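Local atomic coordinates of sporozoite surface protein 2 (Plasmodium vivax, PDB entry 4HQO), a protein that serves as an adhesive receptor for gliding motility on the surface of malaria sporozoites, binding a metal ion through its von Willebrand factor A domain. Residues E12-E17 with V210-N215; T38-M43 with I160-G165. The protein carries 4 engineered substitutions. All coordinates share one frame; numbering follows the deposited sequence.

Contact 1 of 2, residues E12-E17 with V210-N215; sequences EEVCNE and VERVAN
Glu-12 holds CG in the crowded position between its backbone N and carbonyl carbon (chi1 87°) and runs extended from there, while Arg-212 sets CG anti to its carbonyl carbon and bends at chi2 (-66°); the two side chains thus cross obliquely. Carboxylate and guanidinium do not form a salt bridge: OE2 of Glu-12 lies 4.1 Å from NE of Arg-212 and touches instead CG of Arg-212 at 3.7 Å. Water 1 closes the gap, accepting from NE of Arg-212 at 2.6 Å and donating to OE2 of Glu-12 at 3.2 Å. The backbones meet in an antiparallel hydrogen-bonded pair, Glu-12 N to Val-210 O and Val-210 N to Glu-12 O, both 3.1 Å and nearly straight. This pair belongs to the two-stranded ribbon of strands 7-15 and 207-215, the extensible beta-ribbon that joins the von Willebrand factor A domain and the thrombospondin type 1 domain; the Cys-15 to Cys-207 disulfide ties it at the end near the A domain. CG2 of Val-210, also in the crowded position, sits 3.4 Å above the centre of the Arg-212 guanidinium plane, and CG2 of Val-14 meets this methyl crosswise at 3.7 Å.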
loop_
_atom_site.group_PDB
_atom_site.type_symbol
_atom_site.label_atom_id
_atom_site.label_comp_id
_atom_site.label_asym_id
_atom_site.label_seq_id
_atom_site.Cartn_x
_atom_site.Cartn_y
_atom_site.Cartn_z
ATOM N N GLU A 12 -6.448 -9.490 18.384
ATOM C CA GLU A 12 -6.739 -9.485 16.957
ATOM C C GLU A 12 -5.522 -9.895 16.140
ATOM O O GLU A 12 -4.377 -9.681 16.540
ATOM C CB GLU A 12 -7.280 -8.126 16.490
ATOM C CG GLU A 12 -6.225 -7.108 16.095
ATOM C CD GLU A 12 -6.833 -5.821 15.570
ATOM O OE1 GLU A 12 -8.071 -5.674 15.650
ATOM O OE2 GLU A 12 -6.076 -4.958 15.077
ATOM N N GLU A 13 -5.785 -10.495 14.989
ATOM C CA GLU A 13 -4.730 -10.951 14.104
ATOM C C GLU A 13 -4.385 -9.844 13.116
ATOM O O GLU A 13 -5.268 -9.246 12.505
ATOM C CB GLU A 13 -5.182 -12.219 13.379
ATOM C CG GLU A 13 -4.134 -12.859 12.491
ATOM C CD GLU A 13 -4.625 -14.156 11.877
ATOM O OE1 GLU A 13 -5.222 -14.975 12.614
ATOM O OE2 GLU A 13 -4.425 -14.350 10.656
ATOM N N VAL A 14 -3.095 -9.561 12.976
ATOM C CA VAL A 14 -2.639 -8.478 12.121
ATOM C C VAL A 14 -1.697 -9.006 11.050
ATOM O O VAL A 14 -0.641 -9.560 11.356
ATOM C CB VAL A 14 -1.923 -7.381 12.939
ATOM C CG1 VAL A 14 -1.305 -6.337 12.015
ATOM C CG2 VAL A 14 -2.893 -6.730 13.905
ATOM N N CYS A 15 -2.092 -8.843 9.792
ATOM C CA CYS A 15 -1.259 -9.248 8.672
ATOM C C CYS A 15 -0.929 -8.033 7.821
ATOM O O CYS A 15 -1.505 -6.954 7.993
ATOM C CB CYS A 15 -1.962 -10.302 7.807
ATOM S SG CYS A 15 -2.491 -11.813 8.663
ATOM N N ASN A 16 0.002 -8.220 6.899
ATOM C CA ASN A 16 0.385 -7.174 5.974
ATOM C C ASN A 16 -0.097 -7.540 4.577
ATOM O O ASN A 16 0.658 -7.470 3.610
ATOM C CB ASN A 16 1.902 -7.015 5.985
ATOM C CG ASN A 16 2.621 -8.289 5.586
ATOM O OD1 ASN A 16 2.031 -9.377 5.578
ATOM N ND2 ASN A 16 3.900 -8.164 5.251
ATOM N N GLU A 17 -1.358 -7.949 4.477
ATOM C CA GLU A 17 -1.879 -8.461 3.216
ATOM C C GLU A 17 -2.167 -7.348 2.203
ATOM O O GLU A 17 -2.180 -7.588 0.997
ATOM C CB GLU A 17 -3.125 -9.330 3.450
ATOM C CG GLU A 17 -4.401 -8.558 3.752
ATOM C CD GLU A 17 -4.479 -8.064 5.191
ATOM O OE1 GLU A 17 -3.544 -8.327 5.975
ATOM O OE2 GLU A 17 -5.485 -7.407 5.539
ATOM N N VAL A 210 -1.616 -9.989 17.991
ATOM C CA VAL A 210 -1.314 -8.877 18.884
ATOM C C VAL A 210 -2.480 -8.566 19.818
ATOM O O VAL A 210 -3.601 -9.026 19.606
ATOM C CB VAL A 210 -0.971 -7.599 18.106
ATOM C CG1 VAL A 210 0.053 -7.890 17.018
ATOM C CG2 VAL A 210 -2.229 -7.003 17.503
ATOM N N GLU A 211 -2.204 -7.781 20.855
ATOM C CA GLU A 211 -3.240 -7.312 21.767
ATOM C C GLU A 211 -3.510 -5.831 21.521
ATOM O O GLU A 211 -2.579 -5.033 21.414
ATOM C CB GLU A 211 -2.833 -7.544 23.222
ATOM C CG GLU A 211 -3.861 -7.044 24.220
ATOM C CD GLU A 211 -3.538 -7.435 25.649
ATOM O OE1 GLU A 211 -3.798 -8.600 26.024
ATOM O OE2 GLU A 211 -3.031 -6.574 26.397
ATOM N N ARG A 212 -4.785 -5.470 21.421
ATOM C CA ARG A 212 -5.160 -4.094 21.121
ATOM C C ARG A 212 -5.896 -3.407 22.270
ATOM O O ARG A 212 -6.559 -4.053 23.084
ATOM C CB ARG A 212 -5.979 -4.032 19.835
ATOM C CG ARG A 212 -5.139 -4.219 18.587
ATOM C CD ARG A 212 -4.182 -3.051 18.416
ATOM N NE ARG A 212 -3.143 -3.313 17.423
ATOM C CZ ARG A 212 -1.877 -3.594 17.722
ATOM N NH1 ARG A 212 -1.485 -3.652 18.992
ATOM N NH2 ARG A 212 -1.000 -3.815 16.748
ATOM N N VAL A 213 -5.763 -2.086 22.319
ATOM C CA VAL A 213 -6.305 -1.280 23.403
ATOM C C VAL A 213 -7.153 -0.144 22.836
ATOM O O VAL A 213 -6.806 0.450 21.814
ATOM C CB VAL A 213 -5.162 -0.725 24.302
ATOM C CG1 VAL A 213 -5.473 0.679 24.807
ATOM C CG2 VAL A 213 -4.876 -1.675 25.465
ATOM N N ALA A 214 -8.278 0.134 23.489
ATOM C CA ALA A 214 -9.137 1.245 23.095
ATOM C C ALA A 214 -9.661 1.990 24.320
ATOM O O ALA A 214 -9.977 1.379 25.341
ATOM C CB ALA A 214 -10.289 0.750 22.237
ATOM N N ASN A 215 -9.743 3.313 24.212
ATOM C CA ASN A 215 -10.253 4.144 25.296
ATOM C C ASN A 215 -11.779 4.164 25.286
ATOM O O ASN A 215 -12.395 4.553 24.293
ATOM C CB ASN A 215 -9.703 5.570 25.175
ATOM C CG ASN A 215 -9.708 6.319 26.498
ATOM O OD1 ASN A 215 -10.400 5.940 27.444
ATOM N ND2 ASN A 215 -8.931 7.394 26.566
HETATM O O HOH W 1 -3.217 -3.539 14.786
#

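Contact 2 of 2, residues T38-M43 with I160-G165; sequences TKVIPM and IGIGQG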
loop_
_atom_site.group_PDB
_atom_site.type_symbol
_atom_site.label_atom_id
_atom_site.label_comp_id
_atom_site.label_asym_id
_atom_site.label_seq_id
_atom_site.Cartn_x
_atom_site.Cartn_y
_atom_site.Cartn_z
ATOM N N THR A 38 9.598 -7.890 -27.411
ATOM C CA THR A 38 10.296 -9.126 -27.054
ATOM C C THR A 38 10.698 -9.199 -25.588
ATOM O O THR A 38 11.021 -10.268 -25.084
ATOM C CB THR A 38 11.573 -9.313 -27.889
ATOM O OG1 THR A 38 12.494 -8.266 -27.564
ATOM C CG2 THR A 38 11.255 -9.286 -29.386
ATOM N N LYS A 39 10.644 -8.061 -24.915
ATOM C CA LYS A 39 11.154 -7.943 -23.552
ATOM C C LYS A 39 10.165 -7.294 -22.577
ATOM O O LYS A 39 9.825 -7.868 -21.538
ATOM C CB LYS A 39 12.494 -7.176 -23.555
ATOM C CG LYS A 39 12.891 -6.586 -22.212
ATOM C CD LYS A 39 13.488 -7.625 -21.286
ATOM C CE LYS A 39 14.068 -6.971 -20.036
ATOM N NZ LYS A 39 14.744 -7.974 -19.171
ATOM N N VAL A 40 9.709 -6.090 -22.897
ATOM C CA VAL A 40 8.857 -5.347 -21.966
ATOM C C VAL A 40 7.468 -5.962 -21.767
ATOM O O VAL A 40 7.021 -6.150 -20.632
ATOM C CB VAL A 40 8.674 -3.892 -22.391
ATOM C CG1 VAL A 40 7.820 -3.151 -21.367
ATOM C CG2 VAL A 40 10.043 -3.217 -22.559
ATOM N N ILE A 41 6.774 -6.244 -22.866
ATOM C CA ILE A 41 5.461 -6.881 -22.781
ATOM C C ILE A 41 5.519 -8.245 -22.069
ATOM O O ILE A 41 4.731 -8.487 -21.157
ATOM C CB ILE A 41 4.765 -6.981 -24.169
ATOM C CG1 ILE A 41 4.453 -5.579 -24.709
ATOM C CG2 ILE A 41 3.500 -7.817 -24.081
ATOM C CD1 ILE A 41 3.473 -4.789 -23.854
ATOM N N PRO A 42 6.451 -9.136 -22.467
ATOM C CA PRO A 42 6.542 -10.388 -21.696
ATOM C C PRO A 42 6.892 -10.163 -20.214
ATOM O O PRO A 42 6.453 -10.938 -19.379
ATOM C CB PRO A 42 7.671 -11.149 -22.397
ATOM C CG PRO A 42 7.680 -10.610 -23.791
ATOM C CD PRO A 42 7.358 -9.150 -23.630
ATOM N N MET A 43 7.660 -9.123 -19.899
ATOM C CA MET A 43 8.013 -8.828 -18.510
ATOM C C MET A 43 6.776 -8.435 -17.714
ATOM O O MET A 43 6.565 -8.905 -16.598
ATOM C CB MET A 43 9.052 -7.704 -18.433
ATOM C CG MET A 43 9.276 -7.139 -17.016
ATOM S SD MET A 43 10.117 -8.299 -15.917
ATOM C CE MET A 43 11.626 -8.590 -16.847
ATOM N N ILE A 160 13.399 -2.514 -12.277
ATOM C CA ILE A 160 13.562 -3.563 -13.288
ATOM C C ILE A 160 14.135 -2.945 -14.557
ATOM O O ILE A 160 13.554 -2.024 -15.129
ATOM C CB ILE A 160 12.225 -4.241 -13.637
ATOM C CG1 ILE A 160 11.534 -4.743 -12.371
ATOM C CG2 ILE A 160 12.452 -5.410 -14.614
ATOM C CD1 ILE A 160 12.339 -5.737 -11.612
ATOM N N GLY A 161 15.287 -3.430 -14.986
ATOM C CA GLY A 161 15.910 -2.890 -16.180
ATOM C C GLY A 161 15.253 -3.406 -17.448
ATOM O O GLY A 161 15.128 -4.612 -17.634
ATOM N N ILE A 162 14.802 -2.494 -18.302
ATOM C CA ILE A 162 14.295 -2.851 -19.626
ATOM C C ILE A 162 14.922 -1.932 -20.662
ATOM O O ILE A 162 15.516 -0.913 -20.315
ATOM C CB ILE A 162 12.760 -2.697 -19.734
ATOM C CG1 ILE A 162 12.334 -1.277 -19.343
ATOM C CG2 ILE A 162 12.038 -3.759 -18.906
ATOM C CD1 ILE A 162 10.920 -0.903 -19.813
ATOM N N GLY A 163 14.782 -2.281 -21.935
ATOM C CA GLY A 163 15.251 -1.422 -23.006
ATOM C C GLY A 163 16.491 -1.951 -23.681
ATOM O O GLY A 163 17.236 -2.752 -23.102
ATOM N N GLN A 164 16.710 -1.490 -24.912
ATOM C CA GLN A 164 17.827 -1.938 -25.737
ATOM C C GLN A 164 19.180 -1.455 -25.218
ATOM O O GLN A 164 20.199 -2.114 -25.437
ATOM C CB GLN A 164 17.631 -1.490 -27.192
ATOM C CG GLN A 164 17.599 0.023 -27.384
ATOM C CD GLN A 164 17.031 0.434 -28.728
ATOM O OE1 GLN A 164 16.936 -0.377 -29.649
ATOM N NE2 GLN A 164 16.641 1.699 -28.845
ATOM N N GLY A 165 19.189 -0.311 -24.536
ATOM C CA GLY A 165 20.423 0.271 -24.034
ATOM C C GLY A 165 20.306 0.747 -22.597
ATOM O O GLY A 165 20.052 1.927 -22.337
HETATM O O HOH W 2 14.922 -7.054 -16.563
#
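The buried, apolar part of the contact is carried by Val-40 and Met-43, which press on Ile-160 near the end of strand 156-161 and Ile-162 in the loop just after it. CG2 of Val-40, anti to its carbonyl carbon, touches CD1 of Ile-162 at 3.7 Å, the two side chains crossing at about a right angle. Ile-162 keeps CG1 in the crowded position between its backbone N and carbonyl carbon (chi1 55°), which carries CD1 over to the valine. Met-43, bent at chi2 and chi3, brings SD to within 3.9 Å of CG2 of Ile-160, with its CE methyl beside the same group. Helix 33-49 here packs on the central, mostly parallel sheet of the von Willebrand factor A domain, a Rossmann-like alpha/beta fold; Met-132 and Ala-195 add to the apolar packing. The magnesium site of Ser-28, Ser-30 and Thr-103 is near, its ion about 9 Å from the Ile-162 side chain. Partly exposed Lys-39 forms the more open, water-mediated side: its chain turns at chi2 (79°), laying CE 3.5 Å from O of Gly-161. Water 2 bridges the two residues, accepting from Lys-39 NZ at 2.8 Å and donating to Gly-161 O at 2.7 Å.

In the fold
Contact 1 is a surface contact and contact 2 a buried one; they share no helix or strand, and their centres stand 41 Å apart on opposite sides of the chain's centre. The chain running between the two ribbon strands of contact 1 contains both segments of contact 2. In the slender ribbon, main-chain hydrogen bonds hold the strands, with partly exposed side chains laid over them. Within the globular domain, segments 38-43 and 160-165 share no direct hydrogen bond, and buried aliphatic groups and a methionine do the joining. Each contact nevertheless has one water-mediated link involving a basic side chain: to a carboxylate in contact 1, to a backbone carbonyl in contact 2.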